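Local coordinates for protein extracellular ligand-binding receptor (Sphaerobacter thermophilus, PDB 4ZPJ) that probably binds a small ligand outside the membrane and delivers it to an ABC transporter, as substrate-binding proteins of the leucine-binding family do, at residues A[121-130]-A[145-154]; A[308-318]-A[373-381]. One frame throughout, in Å; residues are numbered along the deposited sequence.

Contact 1 of 2, residues A[121-130]-A[145-154]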
loop_
_atom_site.group_PDB
_atom_site.type_symbol
_atom_site.label_atom_id
_atom_site.label_comp_id
_atom_site.label_asym_id
_atom_site.label_seq_id
_atom_site.Cartn_x
_atom_site.Cartn_y
_atom_site.Cartn_z
ATOM N N VAL A 121 10.198 15.739 18.043
ATOM C CA VAL A 121 10.492 15.513 16.651
ATOM C C VAL A 121 9.815 16.556 15.779
ATOM O O VAL A 121 8.815 17.123 16.136
ATOM C CB VAL A 121 10.109 14.087 16.212
ATOM C CG1 VAL A 121 10.827 13.076 17.079
ATOM C CG2 VAL A 121 8.609 13.837 16.250
ATOM N N HIS A 122 10.374 16.791 14.606
ATOM C CA HIS A 122 9.875 17.815 13.708
ATOM C C HIS A 122 8.918 17.257 12.654
ATOM O O HIS A 122 8.269 18.009 11.952
ATOM C CB HIS A 122 11.080 18.470 13.030
ATOM C CG HIS A 122 12.049 19.084 13.998
ATOM N ND1 HIS A 122 13.408 18.851 13.939
ATOM C CD2 HIS A 122 11.855 19.896 15.066
ATOM C CE1 HIS A 122 14.014 19.512 14.906
ATOM N NE2 HIS A 122 13.094 20.155 15.604
ATOM N N LEU A 123 8.851 15.928 12.564
ATOM C CA LEU A 123 8.110 15.222 11.554
ATOM C C LEU A 123 7.885 13.772 12.014
ATOM O O LEU A 123 8.767 13.187 12.627
ATOM C CB LEU A 123 8.914 15.266 10.234
ATOM C CG LEU A 123 8.223 14.548 9.074
ATOM C CD1 LEU A 123 8.482 15.190 7.717
ATOM C CD2 LEU A 123 8.642 13.091 9.043
ATOM N N ILE A 124 6.747 13.176 11.672
ATOM C CA ILE A 124 6.486 11.765 11.961
ATOM C C ILE A 124 6.169 11.015 10.696
ATOM O O ILE A 124 5.390 11.494 9.883
ATOM C CB ILE A 124 5.354 11.612 12.986
ATOM C CG1 ILE A 124 5.921 11.779 14.418
ATOM C CG2 ILE A 124 4.693 10.239 12.950
ATOM C CD1 ILE A 124 4.840 11.831 15.453
ATOM N N ALA A 125 6.766 9.836 10.527
ATOM C CA ALA A 125 6.498 8.963 9.380
ATOM C C ALA A 125 6.018 7.634 9.912
ATOM O O ALA A 125 6.381 7.236 11.021
ATOM C CB ALA A 125 7.754 8.760 8.531
ATOM N N GLY A 126 5.200 6.952 9.129
ATOM C CA GLY A 126 4.822 5.596 9.463
ATOM C C GLY A 126 3.320 5.402 9.556
ATOM O O GLY A 126 2.565 5.772 8.597
ATOM N N ILE A 127 2.917 4.779 10.680
ATOM C CA ILE A 127 1.562 4.390 11.006
ATOM C C ILE A 127 1.068 3.187 10.220
ATOM O O ILE A 127 0.624 3.278 9.031
ATOM C CB ILE A 127 0.572 5.522 10.875
ATOM C CG1 ILE A 127 1.129 6.783 11.568
ATOM C CG2 ILE A 127 -0.757 5.037 11.449
ATOM C CD1 ILE A 127 0.149 7.938 11.595
ATOM N N THR A 128 1.156 2.041 10.875
ATOM C CA THR A 128 0.935 0.800 10.201
ATOM C C THR A 128 -0.553 0.477 10.089
ATOM O O THR A 128 -0.992 0.181 9.021
ATOM C CB THR A 128 1.715 -0.334 10.906
ATOM O OG1 THR A 128 3.088 0.044 10.939
ATOM C CG2 THR A 128 1.572 -1.689 10.169
ATOM N N LEU A 129 -1.311 0.533 11.179
ATOM C CA LEU A 129 -2.719 0.059 11.157
ATOM C C LEU A 129 -3.727 1.206 11.115
ATOM O O LEU A 129 -3.510 2.270 11.736
ATOM C CB LEU A 129 -3.014 -0.824 12.361
ATOM C CG LEU A 129 -2.145 -2.099 12.445
ATOM C CD1 LEU A 129 -2.506 -2.921 13.669
ATOM C CD2 LEU A 129 -2.234 -2.957 11.178
ATOM N N SER A 130 -4.825 0.980 10.395
ATOM C CA SER A 130 -5.883 1.964 10.288
ATOM C C SER A 130 -6.466 2.294 11.626
ATOM O O SER A 130 -6.730 3.463 11.899
ATOM C CB SER A 130 -7.020 1.477 9.364
ATOM O OG SER A 130 -6.564 1.351 8.026
HETATM N N MSE A 145 1.674 18.625 13.759
HETATM C CA MSE A 145 2.805 17.772 13.436
HETATM C C MSE A 145 2.704 17.219 12.035
HETATM O O MSE A 145 1.804 16.394 11.739
HETATM C CB MSE A 145 2.738 16.600 14.393
HETATM C CG MSE A 145 3.802 15.551 14.141
HETATM SE SE MSE A 145 5.661 16.201 14.355
HETATM C CE MSE A 145 5.413 17.166 16.057
ATOM N N PRO A 146 3.653 17.590 11.174
ATOM C CA PRO A 146 3.670 17.027 9.841
ATOM C C PRO A 146 3.882 15.543 9.893
ATOM O O PRO A 146 4.739 15.051 10.639
ATOM C CB PRO A 146 4.857 17.751 9.158
ATOM C CG PRO A 146 5.014 19.004 9.967
ATOM C CD PRO A 146 4.770 18.521 11.371
ATOM N N THR A 147 3.059 14.819 9.169
ATOM C CA THR A 147 2.963 13.366 9.333
ATOM C C THR A 147 2.915 12.720 7.960
ATOM O O THR A 147 2.148 13.160 7.114
ATOM C CB THR A 147 1.690 13.025 10.108
ATOM O OG1 THR A 147 1.733 13.644 11.397
ATOM C CG2 THR A 147 1.576 11.551 10.250
ATOM N N ILE A 148 3.750 11.715 7.736
ATOM C CA ILE A 148 3.796 11.005 6.459
ATOM C C ILE A 148 3.332 9.556 6.717
ATOM O O ILE A 148 4.074 8.759 7.304
ATOM C CB ILE A 148 5.231 10.882 5.882
ATOM C CG1 ILE A 148 6.013 12.178 5.903
ATOM C CG2 ILE A 148 5.214 10.370 4.466
ATOM C CD1 ILE A 148 5.577 13.216 4.990
ATOM N N VAL A 149 2.125 9.223 6.287
ATOM C CA VAL A 149 1.607 7.881 6.467
ATOM C C VAL A 149 2.108 6.926 5.407
ATOM O O VAL A 149 1.891 7.143 4.206
ATOM C CB VAL A 149 0.097 7.888 6.459
ATOM C CG1 VAL A 149 -0.438 6.467 6.577
ATOM C CG2 VAL A 149 -0.359 8.707 7.652
ATOM N N THR A 150 2.792 5.864 5.853
ATOM C CA THR A 150 3.424 4.946 4.908
ATOM C C THR A 150 2.628 3.658 4.699
ATOM O O THR A 150 2.966 2.850 3.821
ATOM C CB THR A 150 4.865 4.622 5.349
ATOM O OG1 THR A 150 4.864 4.108 6.693
ATOM C CG2 THR A 150 5.710 5.896 5.351
ATOM N N ASN A 151 1.571 3.436 5.478
ATOM C CA ASN A 151 0.791 2.214 5.254
ATOM C C ASN A 151 -0.674 2.407 5.447
ATOM O O ASN A 151 -1.366 2.477 4.472
ATOM C CB ASN A 151 1.316 1.038 6.083
ATOM C CG ASN A 151 0.691 -0.274 5.667
ATOM O OD1 ASN A 151 0.902 -0.770 4.520
ATOM N ND2 ASN A 151 -0.168 -0.772 6.505
ATOM N N ALA A 152 -1.149 2.508 6.685
ATOM C CA ALA A 152 -2.567 2.658 7.026
ATOM C C ALA A 152 -3.444 3.228 5.893
ATOM O O ALA A 152 -3.384 4.414 5.599
ATOM C CB ALA A 152 -2.700 3.533 8.256
ATOM N N GLY A 153 -4.272 2.390 5.284
ATOM C CA GLY A 153 -4.949 2.759 4.024
ATOM C C GLY A 153 -6.373 3.263 4.264
ATOM O O GLY A 153 -7.108 3.581 3.302
ATOM N N LEU A 154 -6.751 3.323 5.535
ATOM C CA LEU A 154 -8.030 3.949 5.983
ATOM C C LEU A 154 -8.548 5.069 5.055
ATOM O O LEU A 154 -7.961 6.158 4.972
ATOM C CB LEU A 154 -7.851 4.532 7.399
ATOM C CG LEU A 154 -9.121 5.058 8.067
ATOM C CD1 LEU A 154 -10.123 3.925 8.280
ATOM C CD2 LEU A 154 -8.844 5.764 9.398
#
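Ile127 sends its CD1 across Val149, 4.0 Å from CG2, and on to the methyl of Thr147, whose side chain it crosses at about a right angle, while its other branch, CG2, rests on Ala152 CB. At the far end selenomethionine Met145, bent at chi2 and chi3, curls back toward residues 121-123: its CE lies 3.4 Å from Val121 O, and its CG meets Ile124 CD1. Between these ends strands 123-126 and 147-149 run parallel, 7° apart, as the two strands of a right-handed beta-alpha-beta crossover whose helix 130-142 packs on Ile124, Ile127 and Thr147. Backbone bonds pass to and fro between them, Ile124 N to Pro146 O, Ile148 N to Ile124 O at 2.7 Å and Gly126 N to Ile148 O. The opposite sheet face carries Ala125 CB against Ile148 CB, and Ile148 reaches Leu369 of helix 362-371. Gly126 has a positive phi at which a side chain would collide with the carbonyl oxygen of Ala125. Past the strands, Asn151 ND2 donates over 2.8 Å to a lone pair of Thr128 O, which lies in the plane of the Asn151 amide; chi1 of -169° swings the amide away from its backbone N toward that carbonyl. Ser130 OG accepts a weak bond from Leu154 N.

Contact 2 of 2, residues A[308-318]-A[373-381]. With ZN (zinc ion), chain K.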
loop_
_atom_site.group_PDB
_atom_site.type_symbol
_atom_site.label_atom_id
_atom_site.label_comp_id
_atom_site.label_asym_id
_atom_site.label_seq_id
_atom_site.Cartn_x
_atom_site.Cartn_y
_atom_site.Cartn_z
ATOM N N LEU A 308 0.701 -1.504 -6.604
ATOM C CA LEU A 308 1.466 -0.291 -6.388
ATOM C C LEU A 308 2.883 -0.448 -6.989
ATOM O O LEU A 308 3.491 0.506 -7.437
ATOM C CB LEU A 308 1.519 -0.034 -4.889
ATOM C CG LEU A 308 1.383 1.343 -4.265
ATOM C CD1 LEU A 308 0.129 2.116 -4.610
ATOM C CD2 LEU A 308 1.478 1.123 -2.756
ATOM N N TYR A 309 3.417 -1.663 -6.977
ATOM C CA TYR A 309 4.833 -1.860 -7.298
ATOM C C TYR A 309 5.126 -3.321 -7.483
ATOM O O TYR A 309 4.569 -4.150 -6.774
ATOM C CB TYR A 309 5.798 -1.314 -6.205
ATOM C CG TYR A 309 7.265 -1.449 -6.649
ATOM C CD1 TYR A 309 7.747 -0.764 -7.740
ATOM C CD2 TYR A 309 8.114 -2.312 -6.028
ATOM C CE1 TYR A 309 9.047 -0.948 -8.202
ATOM C CE2 TYR A 309 9.407 -2.501 -6.471
ATOM C CZ TYR A 309 9.868 -1.839 -7.557
ATOM O OH TYR A 309 11.196 -2.039 -7.980
ATOM N N THR A 310 6.025 -3.616 -8.422
ATOM C CA THR A 310 6.660 -4.917 -8.535
ATOM C C THR A 310 8.105 -4.643 -8.897
ATOM O O THR A 310 8.363 -3.758 -9.698
ATOM C CB THR A 310 6.035 -5.752 -9.679
ATOM O OG1 THR A 310 6.822 -6.894 -9.951
ATOM C CG2 THR A 310 5.865 -4.899 -11.020
ATOM N N ALA A 311 9.018 -5.444 -8.312
ATOM C CA ALA A 311 10.418 -5.466 -8.599
ATOM C C ALA A 311 10.792 -5.769 -10.071
ATOM O O ALA A 311 11.937 -5.474 -10.534
ATOM C CB ALA A 311 11.081 -6.426 -7.641
ATOM N N TYR A 312 9.840 -6.295 -10.836
ATOM C CA TYR A 312 10.079 -6.551 -12.275
ATOM C C TYR A 312 9.674 -5.398 -13.176
ATOM O O TYR A 312 9.580 -5.581 -14.389
ATOM C CB TYR A 312 9.416 -7.868 -12.724
ATOM C CG TYR A 312 10.060 -9.047 -11.979
ATOM C CD1 TYR A 312 11.232 -9.697 -12.468
ATOM C CD2 TYR A 312 9.614 -9.385 -10.724
ATOM C CE1 TYR A 312 11.843 -10.709 -11.724
ATOM C CE2 TYR A 312 10.210 -10.396 -9.982
ATOM C CZ TYR A 312 11.330 -11.044 -10.474
ATOM O OH TYR A 312 11.868 -12.011 -9.674
ATOM N N ASN A 313 9.462 -4.205 -12.612
ATOM C CA ASN A 313 9.055 -3.098 -13.437
ATOM C C ASN A 313 10.256 -2.744 -14.318
ATOM O O ASN A 313 11.399 -2.777 -13.848
ATOM C CB ASN A 313 8.603 -1.932 -12.580
ATOM C CG ASN A 313 7.885 -0.863 -13.358
ATOM O OD1 ASN A 313 7.368 -1.099 -14.446
ATOM N ND2 ASN A 313 7.874 0.336 -12.814
ATOM N N ASP A 314 10.008 -2.430 -15.591
ATOM C CA ASP A 314 11.109 -2.378 -16.544
ATOM C C ASP A 314 11.524 -0.944 -16.753
ATOM O O ASP A 314 11.615 -0.471 -17.875
ATOM C CB ASP A 314 10.752 -3.087 -17.900
ATOM C CG ASP A 314 9.520 -2.458 -18.644
ATOM O OD1 ASP A 314 8.702 -1.782 -17.946
ATOM O OD2 ASP A 314 9.305 -2.705 -19.901
ATOM N N THR A 315 11.779 -0.227 -15.668
ATOM C CA THR A 315 12.186 1.169 -15.762
ATOM C C THR A 315 13.463 1.320 -15.040
ATOM O O THR A 315 13.733 0.559 -14.100
ATOM C CB THR A 315 11.181 2.126 -15.114
ATOM O OG1 THR A 315 11.117 1.913 -13.690
ATOM C CG2 THR A 315 9.764 1.976 -15.789
ATOM N N PRO A 316 14.274 2.317 -15.457
ATOM C CA PRO A 316 15.552 2.515 -14.825
ATOM C C PRO A 316 15.476 2.814 -13.315
ATOM O O PRO A 316 16.308 2.311 -12.579
ATOM C CB PRO A 316 16.150 3.708 -15.545
ATOM C CG PRO A 316 15.165 4.204 -16.510
ATOM C CD PRO A 316 14.028 3.224 -16.584
ATOM N N GLU A 317 14.497 3.593 -12.859
ATOM C CA GLU A 317 14.393 3.938 -11.429
ATOM C C GLU A 317 13.966 2.724 -10.623
ATOM O O GLU A 317 14.295 2.585 -9.446
ATOM C CB GLU A 317 13.405 5.093 -11.215
ATOM C CG GLU A 317 13.820 6.364 -11.952
ATOM C CD GLU A 317 15.105 6.946 -11.379
ATOM O OE1 GLU A 317 15.154 7.048 -10.119
ATOM O OE2 GLU A 317 16.048 7.278 -12.172
ATOM N N SER A 318 13.217 1.837 -11.251
ATOM C CA SER A 318 12.871 0.609 -10.576
ATOM C C SER A 318 14.105 -0.278 -10.453
ATOM O O SER A 318 14.350 -0.881 -9.360
ATOM C CB SER A 318 11.736 -0.132 -11.278
ATOM O OG SER A 318 11.451 -1.356 -10.628
ATOM N N GLU A 373 7.655 16.111 -6.028
ATOM C CA GLU A 373 7.430 15.342 -7.208
ATOM C C GLU A 373 8.710 14.658 -7.734
ATOM O O GLU A 373 9.724 15.293 -7.901
ATOM C CB GLU A 373 6.864 16.276 -8.302
ATOM C CG GLU A 373 5.894 15.523 -9.200
ATOM C CD GLU A 373 5.618 16.211 -10.530
ATOM O OE1 GLU A 373 5.300 17.417 -10.400
ATOM O OE2 GLU A 373 5.725 15.546 -11.635
ATOM N N PHE A 374 8.643 13.381 -8.091
ATOM C CA PHE A 374 9.823 12.724 -8.636
ATOM C C PHE A 374 9.339 11.489 -9.375
ATOM O O PHE A 374 8.170 11.083 -9.232
ATOM C CB PHE A 374 10.809 12.332 -7.502
ATOM C CG PHE A 374 10.155 11.539 -6.403
ATOM C CD1 PHE A 374 10.154 10.175 -6.448
ATOM C CD2 PHE A 374 9.562 12.175 -5.326
ATOM C CE1 PHE A 374 9.567 9.422 -5.446
ATOM C CE2 PHE A 374 8.943 11.446 -4.316
ATOM C CZ PHE A 374 8.947 10.062 -4.373
ATOM N N THR A 375 10.243 10.938 -10.180
ATOM C CA THR A 375 10.090 9.639 -10.804
ATOM C C THR A 375 10.585 8.616 -9.835
ATOM O O THR A 375 11.772 8.560 -9.581
ATOM C CB THR A 375 10.888 9.530 -12.119
ATOM O OG1 THR A 375 10.470 10.587 -12.925
ATOM C CG2 THR A 375 10.502 8.223 -12.912
ATOM N N GLY A 376 9.654 7.845 -9.257
ATOM C CA GLY A 376 10.010 6.749 -8.382
ATOM C C GLY A 376 10.016 5.379 -9.055
ATOM O O GLY A 376 9.841 5.237 -10.287
ATOM N N PRO A 377 10.203 4.338 -8.242
ATOM C CA PRO A 377 10.322 3.017 -8.800
ATOM C C PRO A 377 9.068 2.521 -9.488
ATOM O O PRO A 377 9.170 1.586 -10.278
ATOM C CB PRO A 377 10.681 2.147 -7.625
ATOM C CG PRO A 377 11.079 3.042 -6.505
ATOM C CD PRO A 377 10.600 4.420 -6.815
ATOM N N ALA A 378 7.901 3.100 -9.200
ATOM C CA ALA A 378 6.644 2.682 -9.876
ATOM C C ALA A 378 6.268 3.664 -10.973
ATOM O O ALA A 378 5.388 3.404 -11.774
ATOM C CB ALA A 378 5.522 2.535 -8.882
ATOM N N GLY A 379 6.983 4.779 -11.061
ATOM C CA GLY A 379 6.586 5.875 -11.955
ATOM C C GLY A 379 6.533 7.154 -11.175
ATOM O O GLY A 379 7.064 7.262 -10.021
ATOM N N ASN A 380 5.884 8.134 -11.763
ATOM C CA ASN A 380 5.874 9.446 -11.169
ATOM C C ASN A 380 4.933 9.487 -9.958
ATOM O O ASN A 380 3.934 8.772 -9.898
ATOM C CB ASN A 380 5.547 10.476 -12.221
ATOM C CG ASN A 380 6.633 10.550 -13.296
ATOM O OD1 ASN A 380 6.377 10.354 -14.465
ATOM N ND2 ASN A 380 7.849 10.766 -12.886
ATOM N N PHE A 381 5.329 10.289 -8.981
ATOM C CA PHE A 381 4.661 10.397 -7.751
ATOM C C PHE A 381 4.568 11.870 -7.433
ATOM O O PHE A 381 5.588 12.644 -7.514
ATOM C CB PHE A 381 5.392 9.674 -6.618
ATOM C CG PHE A 381 4.698 9.821 -5.267
ATOM C CD1 PHE A 381 4.872 10.955 -4.513
ATOM C CD2 PHE A 381 3.813 8.835 -4.805
ATOM C CE1 PHE A 381 4.203 11.111 -3.286
ATOM C CE2 PHE A 381 3.150 8.957 -3.609
ATOM C CZ PHE A 381 3.360 10.108 -2.826
HETATM ZN ZN ZN K . 17.197 7.624 -9.438
HETATM O O HOH W 1 6.559 2.502 -14.048
HETATM O O HOH W 2 10.117 4.362 -12.838
HETATM O O HOH W 3 16.957 8.523 -7.156
#
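Pro377 O gathers much of the contact: Asn313 ND2 donates to it over 3.1 Å, the oxygen lying almost in the plane of the Asn313 amide, Ser318 CB lies beside it, and the Tyr309 ring brings CE1 to 3.3 Å, with the oxygen at the ring edge. CE1 also touches Pro377 CB at 3.5 Å, the two side chains crossing at about a right angle. Next to it Ala378 CB sits 3.2 Å from Leu308 O. The Glu317 side chain crosses that of Thr375 at about a right angle, CG against CG2, and Glu317 OE1 binds a zinc ion at 2.2 Å, a site completed by Glu320 and a water. With CG turned away from its backbone N (chi1 -175°), Tyr309 extends to the start of helix 316-328, where its OH donates to Ser318 OG over 2.7 Å. Residues 376-379 form the type I turn of a beta hairpin between strands 373-376 and 379-383, and residues 308-318, leading from strand 304-307 into the helix, pass alongside that hairpin end. Thr315 N-caps the helix, its OG1 accepting from Ser318 N. Two waters extend the grip: one accepts from Asn313 ND2 and donates to Ala378 O, the other joins Thr315 OG1 to Gly376 O. An alanine in place of Tyr309 would remove the ring and hydroxyl, which is likely to leave a gap beside Pro377 and Ser318 OG without this donor. Farther out, Arg414 bonds Asn313 OD1, which helps fix the amide's rotation, and Tyr339 meets the Tyr309 ring at nearly parallel planes.

Contact 1 and contact 2 are both mostly buried, their centres about 22 Å apart and their nearest atoms about 7 Å apart without touching. Contact 1 joins neighbouring strands within the mixed sheet, so regular backbone bonds and aliphatic side chains dominate, and its burial is the larger, 791 against 321 Å². Contact 2 instead sets a hairpin turn against a loop and helix start; side-chain amide, hydroxyls and water do the polar work there, and its margin reaches an exposed threonine and a bound zinc ion. They share no strand or helix, yet helix 362-371, which packs on Pro146 and Ile148, leads directly into the hairpin of contact 2.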